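PDB 4U60: structural protein VP1 from Trichodysplasia spinulosa-associated polyomavirus, which forms the viral capsid as a pentameric jelly-roll coat protein and binds sialylated glycans such as the GM1 oligosaccharide. Local coordinates for residues C[88-93]-C[238-243]; C[97-102]-C[129-134]; C[106-111]-C[122-127]; C[160-165]-C[174-179]. All coordinates share one frame; numbering follows the deposited sequence.

Interaction 1: C[88-93]-C[238-243]; sequences TMWEAV and KGDGLY
This is a water-mediated contact at one end of the jelly roll, where Met-89 and Trp-90 of strand 86-99 meet the turn of Lys-238 to Asp-240 that leads into strand 241-254. Two waters carry its polar part, and both are placed to donate to Asp-240 OD1. One also lies 2.9 Å from Thr-88 O, though it has more acceptors in reach than protons. The other accepts from the backbone of Trp-90, whose N is 2.9 Å from it, and lies 2.7 Å from Asp-240 OD1. One carboxylate oxygen therefore reaches two backbone positions of the strand. The other, OD2, accepts a weak hydrogen bond from Leu-78 N. The Trp-90 ring meets the carboxylate obliquely: Trp-90 CD1 is 4.3 Å from Asp-240 OD1. The ring NE1 donates to Pro-76 O. The apolar part belongs to Met-89. Its chain bends at the thioether (chi3 76°) and brings CE within 3.7 Å of Lys-238 N. The same methyl lies 4.0 Å from Lys-238 CG, and the extended lysine chain ends in a salt bridge with Glu-138. The turn is closed by a backbone bond from Gly-241 N to Lys-238 O. Strand 260-279 pairs with both strands 86-99 and 241-254. Lys-275 of that strand touches Trp-90, as does Thr-23 of strand 12-29, and Leu-242 packs on Ile-271 and Ile-25.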
loop_
_atom_site.group_PDB
_atom_site.type_symbol
_atom_site.label_atom_id
_atom_site.label_comp_id
_atom_site.label_asym_id
_atom_site.label_seq_id
_atom_site.Cartn_x
_atom_site.Cartn_y
_atom_site.Cartn_z
ATOM N N THR C 88 19.633 12.680 -39.025
ATOM C CA THR C 88 19.337 11.551 -38.156
ATOM C C THR C 88 19.625 11.966 -36.729
ATOM O O THR C 88 20.607 12.661 -36.468
ATOM C CB THR C 88 20.184 10.320 -38.522
ATOM O OG1 THR C 88 20.148 10.112 -39.944
ATOM C CG2 THR C 88 19.664 9.073 -37.779
ATOM N N MET C 89 18.754 11.546 -35.815
ATOM C CA MET C 89 18.952 11.749 -34.388
ATOM C C MET C 89 18.750 10.420 -33.663
ATOM O O MET C 89 17.996 9.572 -34.131
ATOM C CB MET C 89 17.948 12.759 -33.846
ATOM C CG MET C 89 18.054 14.129 -34.479
ATOM S SD MET C 89 16.958 15.325 -33.685
ATOM C CE MET C 89 17.864 15.659 -32.186
ATOM N N TRP C 90 19.439 10.256 -32.542
ATOM C CA TRP C 90 19.197 9.123 -31.642
ATOM C C TRP C 90 17.947 9.420 -30.844
ATOM O O TRP C 90 17.795 10.508 -30.289
ATOM C CB TRP C 90 20.369 8.890 -30.690
ATOM C CG TRP C 90 21.573 8.336 -31.372
ATOM C CD1 TRP C 90 22.744 8.979 -31.625
ATOM C CD2 TRP C 90 21.710 7.019 -31.918
ATOM N NE1 TRP C 90 23.618 8.134 -32.292
ATOM C CE2 TRP C 90 22.998 6.927 -32.476
ATOM C CE3 TRP C 90 20.869 5.901 -31.968
ATOM C CZ2 TRP C 90 23.473 5.754 -33.085
ATOM C CZ3 TRP C 90 21.336 4.744 -32.564
ATOM C CH2 TRP C 90 22.625 4.680 -33.123
ATOM N N GLU C 91 17.046 8.442 -30.805
ATOM C CA GLU C 91 15.798 8.549 -30.055
ATOM C C GLU C 91 15.861 7.531 -28.921
ATOM O O GLU C 91 16.075 6.360 -29.172
ATOM C CB GLU C 91 14.651 8.203 -30.989
ATOM C CG GLU C 91 13.268 8.223 -30.372
ATOM C CD GLU C 91 12.208 7.731 -31.329
ATOM O OE1 GLU C 91 12.555 7.332 -32.467
ATOM O OE2 GLU C 91 11.013 7.747 -30.951
ATOM N N ALA C 92 15.701 7.996 -27.683
ATOM C CA ALA C 92 15.711 7.108 -26.521
ATOM C C ALA C 92 14.355 6.409 -26.425
ATOM O O ALA C 92 13.339 7.049 -26.298
ATOM C CB ALA C 92 15.988 7.903 -25.256
ATOM N N VAL C 93 14.370 5.082 -26.507
ATOM C CA VAL C 93 13.153 4.279 -26.608
ATOM C C VAL C 93 12.705 3.770 -25.229
ATOM O O VAL C 93 11.527 3.762 -24.926
ATOM C CB VAL C 93 13.399 3.050 -27.499
ATOM C CG1 VAL C 93 12.164 2.160 -27.556
ATOM C CG2 VAL C 93 13.825 3.469 -28.903
ATOM N N LYS C 238 19.685 15.882 -28.945
ATOM C CA LYS C 238 20.208 17.051 -29.628
ATOM C C LYS C 238 21.723 17.088 -29.528
ATOM O O LYS C 238 22.294 16.859 -28.452
ATOM C CB LYS C 238 19.585 18.307 -29.037
ATOM C CG LYS C 238 18.090 18.414 -29.314
ATOM C CD LYS C 238 17.470 19.610 -28.612
ATOM C CE LYS C 238 15.986 19.739 -28.955
ATOM N NZ LYS C 238 15.341 20.894 -28.277
ATOM N N GLY C 239 22.368 17.332 -30.659
ATOM C CA GLY C 239 23.827 17.316 -30.731
ATOM C C GLY C 239 24.446 15.990 -30.333
ATOM O O GLY C 239 25.584 15.952 -29.858
ATOM N N ASP C 240 23.705 14.898 -30.525
ATOM C CA ASP C 240 24.153 13.552 -30.135
ATOM C C ASP C 240 24.561 13.450 -28.661
ATOM O O ASP C 240 25.507 12.739 -28.322
ATOM C CB ASP C 240 25.309 13.110 -31.051
ATOM C CG ASP C 240 24.926 13.122 -32.513
ATOM O OD1 ASP C 240 23.718 12.944 -32.824
ATOM O OD2 ASP C 240 25.825 13.343 -33.372
ATOM N N GLY C 241 23.801 14.092 -27.775
ATOM C CA GLY C 241 24.040 13.994 -26.334
ATOM C C GLY C 241 22.823 13.403 -25.665
ATOM O O GLY C 241 21.701 13.818 -25.950
ATOM N N LEU C 242 23.052 12.449 -24.779
ATOM C CA LEU C 242 21.994 11.835 -23.963
ATOM C C LEU C 242 22.191 12.322 -22.548
ATOM O O LEU C 242 23.286 12.225 -21.995
ATOM C CB LEU C 242 22.139 10.320 -24.014
ATOM C CG LEU C 242 21.232 9.483 -23.117
ATOM C CD1 LEU C 242 19.778 9.688 -23.507
ATOM C CD2 LEU C 242 21.642 8.021 -23.224
ATOM N N TYR C 243 21.112 12.785 -21.931
ATOM C CA TYR C 243 21.194 13.377 -20.607
ATOM C C TYR C 243 20.461 12.509 -19.599
ATOM O O TYR C 243 19.281 12.203 -19.787
ATOM C CB TYR C 243 20.621 14.797 -20.669
ATOM C CG TYR C 243 21.365 15.686 -21.659
ATOM C CD1 TYR C 243 21.214 15.525 -23.029
ATOM C CD2 TYR C 243 22.226 16.665 -21.209
ATOM C CE1 TYR C 243 21.894 16.330 -23.919
ATOM C CE2 TYR C 243 22.911 17.474 -22.082
ATOM C CZ TYR C 243 22.734 17.307 -23.435
ATOM O OH TYR C 243 23.418 18.128 -24.278
HETATM O O HOH W 1 21.949 14.284 -34.449
HETATM O O HOH W 2 21.375 12.194 -31.745
#

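Interaction 2: C[97-102]-C[129-134]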
loop_
_atom_site.group_PDB
_atom_site.type_symbol
_atom_site.label_atom_id
_atom_site.label_comp_id
_atom_site.label_asym_id
_atom_site.label_seq_id
_atom_site.Cartn_x
_atom_site.Cartn_y
_atom_site.Cartn_z
ATOM N N THR C 97 16.396 0.807 -15.242
ATOM C CA THR C 97 17.168 1.503 -14.214
ATOM C C THR C 97 16.915 0.865 -12.855
ATOM O O THR C 97 15.793 0.410 -12.585
ATOM C CB THR C 97 16.833 3.022 -14.218
ATOM O OG1 THR C 97 17.573 3.721 -13.217
ATOM C CG2 THR C 97 15.340 3.290 -14.015
ATOM N N GLU C 98 17.938 0.891 -12.001
ATOM C CA GLU C 98 17.911 0.262 -10.680
ATOM C C GLU C 98 18.733 1.041 -9.722
ATOM O O GLU C 98 19.783 1.588 -10.086
ATOM C CB GLU C 98 18.549 -1.130 -10.688
ATOM C CG GLU C 98 18.011 -2.132 -11.653
ATOM C CD GLU C 98 18.851 -3.395 -11.689
ATOM O OE1 GLU C 98 19.027 -3.883 -12.810
ATOM O OE2 GLU C 98 19.266 -3.930 -10.620
ATOM N N VAL C 99 18.283 1.043 -8.469
ATOM C CA VAL C 99 19.082 1.539 -7.363
ATOM C C VAL C 99 20.005 0.413 -6.934
ATOM O O VAL C 99 19.577 -0.730 -6.777
ATOM C CB VAL C 99 18.201 1.982 -6.190
ATOM C CG1 VAL C 99 19.055 2.368 -4.974
ATOM C CG2 VAL C 99 17.311 3.127 -6.615
ATOM N N VAL C 100 21.281 0.739 -6.791
ATOM C CA VAL C 100 22.337 -0.233 -6.505
ATOM C C VAL C 100 22.663 -0.212 -5.037
ATOM O O VAL C 100 22.643 0.842 -4.419
ATOM C CB VAL C 100 23.599 0.112 -7.311
ATOM C CG1 VAL C 100 24.712 -0.907 -7.103
ATOM C CG2 VAL C 100 23.248 0.216 -8.785
ATOM N N GLY C 101 22.994 -1.361 -4.462
ATOM C CA GLY C 101 23.429 -1.382 -3.076
ATOM C C GLY C 101 22.327 -1.328 -2.026
ATOM O O GLY C 101 22.592 -1.010 -0.869
ATOM N N VAL C 102 21.099 -1.676 -2.404
ATOM C CA VAL C 102 19.990 -1.693 -1.431
ATOM C C VAL C 102 20.330 -2.568 -0.228
ATOM O O VAL C 102 20.028 -2.225 0.910
ATOM C CB VAL C 102 18.661 -2.120 -2.102
ATOM C CG1 VAL C 102 17.545 -2.327 -1.070
ATOM C CG2 VAL C 102 18.225 -1.081 -3.118
ATOM N N ASN C 129 12.895 9.321 2.246
ATOM C CA ASN C 129 13.329 8.768 0.974
ATOM C C ASN C 129 12.923 9.698 -0.141
ATOM O O ASN C 129 11.821 10.258 -0.121
ATOM C CB ASN C 129 12.772 7.365 0.718
ATOM C CG ASN C 129 13.708 6.272 1.209
ATOM O OD1 ASN C 129 14.270 5.516 0.403
ATOM N ND2 ASN C 129 13.948 6.243 2.522
ATOM N N PHE C 130 13.825 9.872 -1.094
ATOM C CA PHE C 130 13.576 10.706 -2.273
ATOM C C PHE C 130 14.249 10.028 -3.436
ATOM O O PHE C 130 15.457 9.798 -3.400
ATOM C CB PHE C 130 14.078 12.141 -2.064
ATOM C CG PHE C 130 13.966 13.024 -3.276
ATOM C CD1 PHE C 130 12.733 13.482 -3.705
ATOM C CD2 PHE C 130 15.093 13.399 -3.986
ATOM C CE1 PHE C 130 12.646 14.311 -4.829
ATOM C CE2 PHE C 130 15.003 14.222 -5.101
ATOM C CZ PHE C 130 13.781 14.668 -5.516
ATOM N N HIS C 131 13.473 9.687 -4.462
ATOM C CA HIS C 131 13.969 8.944 -5.615
ATOM C C HIS C 131 13.443 9.552 -6.875
ATOM O O HIS C 131 12.232 9.653 -7.059
ATOM C CB HIS C 131 13.565 7.465 -5.540
ATOM C CG HIS C 131 14.071 6.822 -4.305
ATOM N ND1 HIS C 131 15.368 6.385 -4.207
ATOM C CD2 HIS C 131 13.520 6.645 -3.087
ATOM C CE1 HIS C 131 15.592 5.939 -2.985
ATOM N NE2 HIS C 131 14.483 6.083 -2.288
ATOM N N MET C 132 14.364 9.971 -7.738
ATOM C CA MET C 132 13.936 10.433 -9.029
ATOM C C MET C 132 14.987 10.132 -10.072
ATOM O O MET C 132 16.172 9.957 -9.779
ATOM C CB MET C 132 13.589 11.915 -8.992
ATOM C CG MET C 132 14.791 12.819 -8.846
ATOM S SD MET C 132 15.653 13.187 -10.401
ATOM C CE MET C 132 14.508 14.210 -11.319
ATOM N N PHE C 133 14.515 9.957 -11.296
ATOM C CA PHE C 133 15.440 9.864 -12.417
ATOM C C PHE C 133 14.793 10.528 -13.624
ATOM O O PHE C 133 13.577 10.716 -13.690
ATOM C CB PHE C 133 15.886 8.427 -12.733
ATOM C CG PHE C 133 14.817 7.562 -13.334
ATOM C CD1 PHE C 133 13.926 6.874 -12.525
ATOM C CD2 PHE C 133 14.706 7.440 -14.702
ATOM C CE1 PHE C 133 12.938 6.067 -13.062
ATOM C CE2 PHE C 133 13.700 6.632 -15.243
ATOM C CZ PHE C 133 12.825 5.952 -14.418
ATOM N N ALA C 134 15.648 10.933 -14.552
ATOM C CA ALA C 134 15.210 11.566 -15.773
ATOM C C ALA C 134 16.147 11.157 -16.897
ATOM O O ALA C 134 17.367 11.001 -16.694
ATOM C CB ALA C 134 15.196 13.067 -15.617
#
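Thr-97 sets its methyl on the ring of Phe-133, a CH-pi contact between two strands of the VP1 jelly roll. Strands 86-99 and 129-136 are not paired with each other here. Their short touching parts run 151° apart, and side chains from both backbones fill the gap. At Thr-97, CG2 lies 3.8 Å from the centroid of the Phe-133 ring and 15° off its normal. The two side chains approach from opposite directions. The threonine hydroxyl is turned anti to its own N (chi1 180°) and hydrogen-bonds to Tyr-268 O and Arg-267 NH1, leaving the methyl for the ring. The Phe-133 ring also stacks with Tyr-204. Glu-98 takes the other side of the strand, where OE2 bonds to Tyr-203 OH of a neighbouring subunit. Val-99 again faces strand 129-136. Its CG2 makes a looser, oblique approach to the His-131 ring, 4.5 Å from ND1. That imidazole is held through both nitrogens, which should fix its rotation. ND1 hydrogen-bonds to Asp-248 OD1. His-131 NE2 donates to a lone pair of Asn-129 OD1, in the planes of both ring and carbonyl, at 2.8 Å and nearly straight.

Interaction 3: C[106-111]-C[122-127]; sequences VNVHMA and GFPVEG
Gly-122, having no side chain, lets its backbone come directly against that of Val-108, their CA atoms 4.5 Å apart. The two segments are parts of the long loop between jelly-roll strands 86-99 and 129-136, brought together here. Gly-122 N donates to Val-108 O across 2.9 Å, but the bond is bent to 138°. The Gly-122 carbonyl points its oxygen at the Val-108 side chain, with O 3.3 Å from CB. Val-108 CG1 continues to Pro-124 CB at 4.0 Å, the two side chains running alongside one another. Waters also link the two backbones. One donates to Asn-107 O and accepts from Val-125 N. Another lies within hydrogen-bonding distance of both Asn-107 O and Phe-123 O, and may share its protons among more acceptors. His-109, part of a glycan pocket, points away from this contact. Its ND1 and NE2 hydrogen-bond to Asp-58 and Glu-189 of a neighbouring subunit, so this loop also joins two subunits. An Asx turn holds its backbone: Asn-107 OD1 accepts from His-109 N at 3.2 Å, nearly along the C=O axis, and sits 3.2 Å above the centre of the imidazole.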
loop_
_atom_site.group_PDB
_atom_site.type_symbol
_atom_site.label_atom_id
_atom_site.label_comp_id
_atom_site.label_asym_id
_atom_site.label_seq_id
_atom_site.Cartn_x
_atom_site.Cartn_y
_atom_site.Cartn_z
ATOM N N VAL C 106 21.083 -3.403 5.122
ATOM C CA VAL C 106 20.965 -4.492 6.076
ATOM C C VAL C 106 22.227 -4.451 6.943
ATOM O O VAL C 106 23.137 -5.280 6.816
ATOM C CB VAL C 106 20.815 -5.852 5.354
ATOM C CG1 VAL C 106 20.691 -6.996 6.366
ATOM C CG2 VAL C 106 19.634 -5.855 4.394
ATOM N N ASN C 107 22.304 -3.450 7.797
ATOM C CA ASN C 107 23.508 -3.236 8.600
ATOM C C ASN C 107 23.101 -2.454 9.830
ATOM O O ASN C 107 22.685 -1.308 9.716
ATOM C CB ASN C 107 24.565 -2.503 7.791
ATOM C CG ASN C 107 25.882 -2.369 8.538
ATOM O OD1 ASN C 107 25.926 -2.424 9.773
ATOM N ND2 ASN C 107 26.960 -2.173 7.796
ATOM N N VAL C 108 23.217 -3.095 10.990
ATOM C CA VAL C 108 22.817 -2.499 12.257
ATOM C C VAL C 108 23.924 -2.610 13.304
ATOM O O VAL C 108 23.660 -2.555 14.499
ATOM C CB VAL C 108 21.492 -3.111 12.778
ATOM C CG1 VAL C 108 20.346 -2.718 11.884
ATOM C CG2 VAL C 108 21.582 -4.617 12.885
ATOM N N HIS C 109 25.173 -2.740 12.835
ATOM C CA HIS C 109 26.337 -2.759 13.734
ATOM C C HIS C 109 27.270 -1.550 13.551
ATOM O O HIS C 109 28.349 -1.500 14.157
ATOM C CB HIS C 109 27.112 -4.079 13.611
ATOM C CG HIS C 109 27.614 -4.354 12.231
ATOM N ND1 HIS C 109 28.710 -3.715 11.684
ATOM C CD2 HIS C 109 27.144 -5.186 11.276
ATOM C CE1 HIS C 109 28.866 -4.127 10.435
ATOM N NE2 HIS C 109 27.947 -5.039 10.177
ATOM N N MET C 110 26.859 -0.584 12.729
ATOM C CA MET C 110 27.660 0.625 12.546
ATOM C C MET C 110 27.597 1.461 13.814
ATOM O O MET C 110 26.729 1.252 14.665
ATOM C CB MET C 110 27.174 1.418 11.328
ATOM C CG MET C 110 27.514 0.701 10.039
ATOM S SD MET C 110 27.184 1.684 8.569
ATOM C CE MET C 110 25.420 1.809 8.609
ATOM N N ALA C 111 28.521 2.408 13.940
ATOM C CA ALA C 111 28.577 3.288 15.113
ATOM C C ALA C 111 27.451 4.306 15.074
ATOM O O ALA C 111 27.588 5.404 14.530
ATOM C CB ALA C 111 29.915 3.986 15.205
ATOM N N GLY C 122 21.934 -1.275 16.384
ATOM C CA GLY C 122 22.172 0.098 15.929
ATOM C C GLY C 122 21.019 0.483 15.008
ATOM O O GLY C 122 20.474 -0.361 14.278
ATOM N N PHE C 123 20.628 1.745 15.055
ATOM C CA PHE C 123 19.559 2.216 14.171
ATOM C C PHE C 123 19.998 2.005 12.736
ATOM O O PHE C 123 21.087 2.440 12.356
ATOM C CB PHE C 123 19.321 3.702 14.364
ATOM C CG PHE C 123 18.649 4.088 15.648
ATOM C CD1 PHE C 123 18.350 3.197 16.672
ATOM C CD2 PHE C 123 18.341 5.426 15.830
ATOM C CE1 PHE C 123 17.750 3.648 17.852
ATOM C CE2 PHE C 123 17.753 5.872 16.993
ATOM C CZ PHE C 123 17.449 4.989 18.001
ATOM N N PRO C 124 19.162 1.383 11.910
ATOM C CA PRO C 124 19.493 1.328 10.498
ATOM C C PRO C 124 19.296 2.702 9.848
ATOM O O PRO C 124 18.695 3.628 10.459
ATOM C CB PRO C 124 18.512 0.306 9.952
ATOM C CG PRO C 124 17.319 0.500 10.803
ATOM C CD PRO C 124 17.849 0.795 12.188
ATOM N N VAL C 125 19.835 2.850 8.645
ATOM C CA VAL C 125 19.594 4.075 7.893
ATOM C C VAL C 125 18.102 4.127 7.613
ATOM O O VAL C 125 17.528 3.171 7.093
ATOM C CB VAL C 125 20.388 4.084 6.580
ATOM C CG1 VAL C 125 19.898 5.178 5.648
ATOM C CG2 VAL C 125 21.872 4.240 6.854
ATOM N N GLU C 126 17.464 5.226 7.988
ATOM C CA GLU C 126 16.006 5.284 7.996
ATOM C C GLU C 126 15.536 6.740 7.920
ATOM O O GLU C 126 16.312 7.669 8.176
ATOM C CB GLU C 126 15.445 4.561 9.225
ATOM C CG GLU C 126 15.837 5.219 10.541
ATOM C CD GLU C 126 15.430 4.458 11.773
ATOM O OE1 GLU C 126 14.905 3.335 11.666
ATOM O OE2 GLU C 126 15.596 5.020 12.876
ATOM N N GLY C 127 14.262 6.922 7.578
ATOM C CA GLY C 127 13.671 8.228 7.421
ATOM C C GLY C 127 13.399 8.580 5.971
ATOM O O GLY C 127 13.126 7.734 5.118
HETATM O O HOH W 3 21.460 0.389 7.631
HETATM O O HOH W 4 22.883 1.483 10.669
HETATM O O HOH W 5 23.996 0.637 12.953
#

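Interaction 4: C[160-165]-C[174-179]; sequences VVPPIK and PHYKQK
The carboxamide of Gln-178 is gripped at both ends. OE1 accepts from Lys-179 N at 2.8 Å, in the carbonyl plane and on a lone pair. NE2 donates to a water at 2.9 Å, and that water donates to Val-161 O of the facing loop. The bend at chi2 (-75°) turns the Gln-178 amide across Val-160, whose CG1 is 3.5 Å from NE2. Tyr-176 has the largest share of the contact. Its ring is met at the edge. Pro-162 CB reaches Tyr-176 CD2 at 3.8 Å, crossing at about a right angle, and Pro-162 CG is in the ring plane. Ile-164 O is also in that plane, 3.5 Å from Tyr-176 CE2. The Ile-164 side chain crosses the phenol end, with both CG1 and CD1 3.5 Å from Tyr-176 OH. Its CG1 gets there by standing between the backbone N and carbonyl carbon (chi1 58°). Segment 160-165 runs nearly antiparallel (176°) to residues 176-178, which lead into strand 177-179, an outer strand of the small sheet. Direct contact is van der Waals packing, at the tyrosine edge and against the glutamine amide. One water supplies the polar link, so the loop flanks the sheet without pairing.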
loop_
_atom_site.group_PDB
_atom_site.type_symbol
_atom_site.label_atom_id
_atom_site.label_comp_id
_atom_site.label_asym_id
_atom_site.label_seq_id
_atom_site.Cartn_x
_atom_site.Cartn_y
_atom_site.Cartn_z
ATOM N N VAL C 160 24.956 25.782 -7.415
ATOM C CA VAL C 160 24.326 26.660 -8.379
ATOM C C VAL C 160 22.944 27.028 -7.862
ATOM O O VAL C 160 22.067 26.167 -7.728
ATOM C CB VAL C 160 24.219 26.011 -9.768
ATOM C CG1 VAL C 160 23.544 26.957 -10.747
ATOM C CG2 VAL C 160 25.613 25.602 -10.252
ATOM N N VAL C 161 22.776 28.304 -7.541
ATOM C CA VAL C 161 21.532 28.803 -6.956
ATOM C C VAL C 161 21.300 30.191 -7.507
ATOM O O VAL C 161 22.235 30.770 -8.079
ATOM C CB VAL C 161 21.603 28.829 -5.411
ATOM C CG1 VAL C 161 21.762 27.434 -4.857
ATOM C CG2 VAL C 161 22.707 29.735 -4.927
ATOM N N PRO C 162 20.088 30.749 -7.338
ATOM C CA PRO C 162 19.858 32.084 -7.891
ATOM C C PRO C 162 20.680 33.148 -7.200
ATOM O O PRO C 162 21.045 32.989 -6.043
ATOM C CB PRO C 162 18.358 32.323 -7.628
ATOM C CG PRO C 162 17.769 30.945 -7.521
ATOM C CD PRO C 162 18.844 30.157 -6.816
ATOM N N PRO C 163 20.942 34.251 -7.892
ATOM C CA PRO C 163 21.769 35.311 -7.290
ATOM C C PRO C 163 21.026 36.294 -6.399
ATOM O O PRO C 163 21.669 37.164 -5.778
ATOM C CB PRO C 163 22.332 36.034 -8.504
ATOM C CG PRO C 163 21.310 35.819 -9.571
ATOM C CD PRO C 163 20.754 34.442 -9.340
ATOM N N ILE C 164 19.697 36.232 -6.408
ATOM C CA ILE C 164 18.870 37.073 -5.564
ATOM C C ILE C 164 17.771 36.201 -4.934
ATOM O O ILE C 164 17.497 35.086 -5.416
ATOM C CB ILE C 164 18.233 38.229 -6.346
ATOM C CG1 ILE C 164 17.389 37.699 -7.481
ATOM C CG2 ILE C 164 19.308 39.185 -6.883
ATOM C CD1 ILE C 164 16.531 38.782 -8.109
ATOM N N LYS C 165 17.184 36.711 -3.855
ATOM C CA LYS C 165 16.163 36.028 -3.078
ATOM C C LYS C 165 14.884 36.848 -3.033
ATOM O O LYS C 165 14.916 38.081 -3.011
ATOM C CB LYS C 165 16.647 35.786 -1.650
ATOM C CG LYS C 165 17.961 35.042 -1.572
ATOM C CD LYS C 165 18.375 34.819 -0.132
ATOM C CE LYS C 165 19.780 34.224 -0.036
ATOM N NZ LYS C 165 20.786 35.180 -0.516
ATOM N N PRO C 174 8.069 31.873 -12.082
ATOM C CA PRO C 174 8.720 31.323 -13.286
ATOM C C PRO C 174 9.901 32.130 -13.797
ATOM O O PRO C 174 10.553 31.730 -14.781
ATOM C CB PRO C 174 7.584 31.328 -14.304
ATOM C CG PRO C 174 6.734 32.497 -13.897
ATOM C CD PRO C 174 6.741 32.425 -12.386
ATOM N N HIS C 175 10.194 33.261 -13.145
ATOM C CA HIS C 175 11.431 33.998 -13.427
ATOM C C HIS C 175 12.661 33.354 -12.819
ATOM O O HIS C 175 13.769 33.831 -13.035
ATOM C CB HIS C 175 11.299 35.434 -12.921
ATOM C CG HIS C 175 10.272 36.212 -13.660
ATOM N ND1 HIS C 175 8.976 36.374 -13.225
ATOM C CD2 HIS C 175 10.358 36.849 -14.853
ATOM C CE1 HIS C 175 8.311 37.098 -14.108
ATOM N NE2 HIS C 175 9.129 37.409 -15.097
ATOM N N TYR C 176 12.480 32.296 -12.026
ATOM C CA TYR C 176 13.587 31.601 -11.370
ATOM C C TYR C 176 13.688 30.165 -11.919
ATOM O O TYR C 176 13.086 29.216 -11.391
ATOM C CB TYR C 176 13.372 31.562 -9.851
ATOM C CG TYR C 176 13.579 32.857 -9.099
ATOM C CD1 TYR C 176 12.653 33.882 -9.160
ATOM C CD2 TYR C 176 14.699 33.034 -8.286
ATOM C CE1 TYR C 176 12.845 35.069 -8.475
ATOM C CE2 TYR C 176 14.894 34.204 -7.575
ATOM C CZ TYR C 176 13.971 35.223 -7.661
ATOM O OH TYR C 176 14.171 36.398 -6.964
ATOM N N LYS C 177 14.425 30.018 -13.008
ATOM C CA LYS C 177 14.593 28.732 -13.677
ATOM C C LYS C 177 16.078 28.462 -13.933
ATOM O O LYS C 177 16.931 29.334 -13.712
ATOM C CB LYS C 177 13.778 28.719 -14.976
ATOM C CG LYS C 177 12.272 28.749 -14.740
ATOM C CD LYS C 177 11.456 28.655 -16.009
ATOM C CE LYS C 177 9.968 28.543 -15.697
ATOM N NZ LYS C 177 9.239 28.074 -16.893
ATOM N N GLN C 178 16.393 27.247 -14.378
ATOM C CA GLN C 178 17.775 26.834 -14.648
ATOM C C GLN C 178 17.712 25.564 -15.473
ATOM O O GLN C 178 16.630 25.061 -15.763
ATOM C CB GLN C 178 18.571 26.594 -13.356
ATOM C CG GLN C 178 19.603 27.666 -13.018
ATOM C CD GLN C 178 20.840 27.566 -13.897
ATOM O OE1 GLN C 178 20.868 26.821 -14.885
ATOM N NE2 GLN C 178 21.887 28.310 -13.533
ATOM N N LYS C 179 18.884 25.073 -15.845
ATOM C CA LYS C 179 19.027 23.774 -16.493
ATOM C C LYS C 179 20.076 22.992 -15.736
ATOM O O LYS C 179 21.071 23.552 -15.299
ATOM C CB LYS C 179 19.480 23.934 -17.942
ATOM C CG LYS C 179 18.435 24.609 -18.810
ATOM C CD LYS C 179 18.803 24.607 -20.269
ATOM C CE LYS C 179 17.696 25.240 -21.089
ATOM N NZ LYS C 179 18.088 25.312 -22.510
HETATM O O HOH W 6 21.972 30.036 -11.189
#

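Interactions 1 and 2 share strand 86-99, with centres 23 Å apart, and both reach the large jelly-roll sheet. Interaction 1 is partly buried and relies on water, whereas interaction 2 is a surface contact built on an aromatic face. Interaction 3 lies in the loop closed by interaction 2 and is wholly buried, partly by a neighbouring subunit that also touches interaction 2. It alone has a direct hydrogen bond between its segments, and it alone contains a glycan-pocket residue. Interaction 4 sets a loop against the separate small sheet and is a surface contact. It uses ring edge and aliphatic packing, and has one bridging water where interaction 3 has more than one.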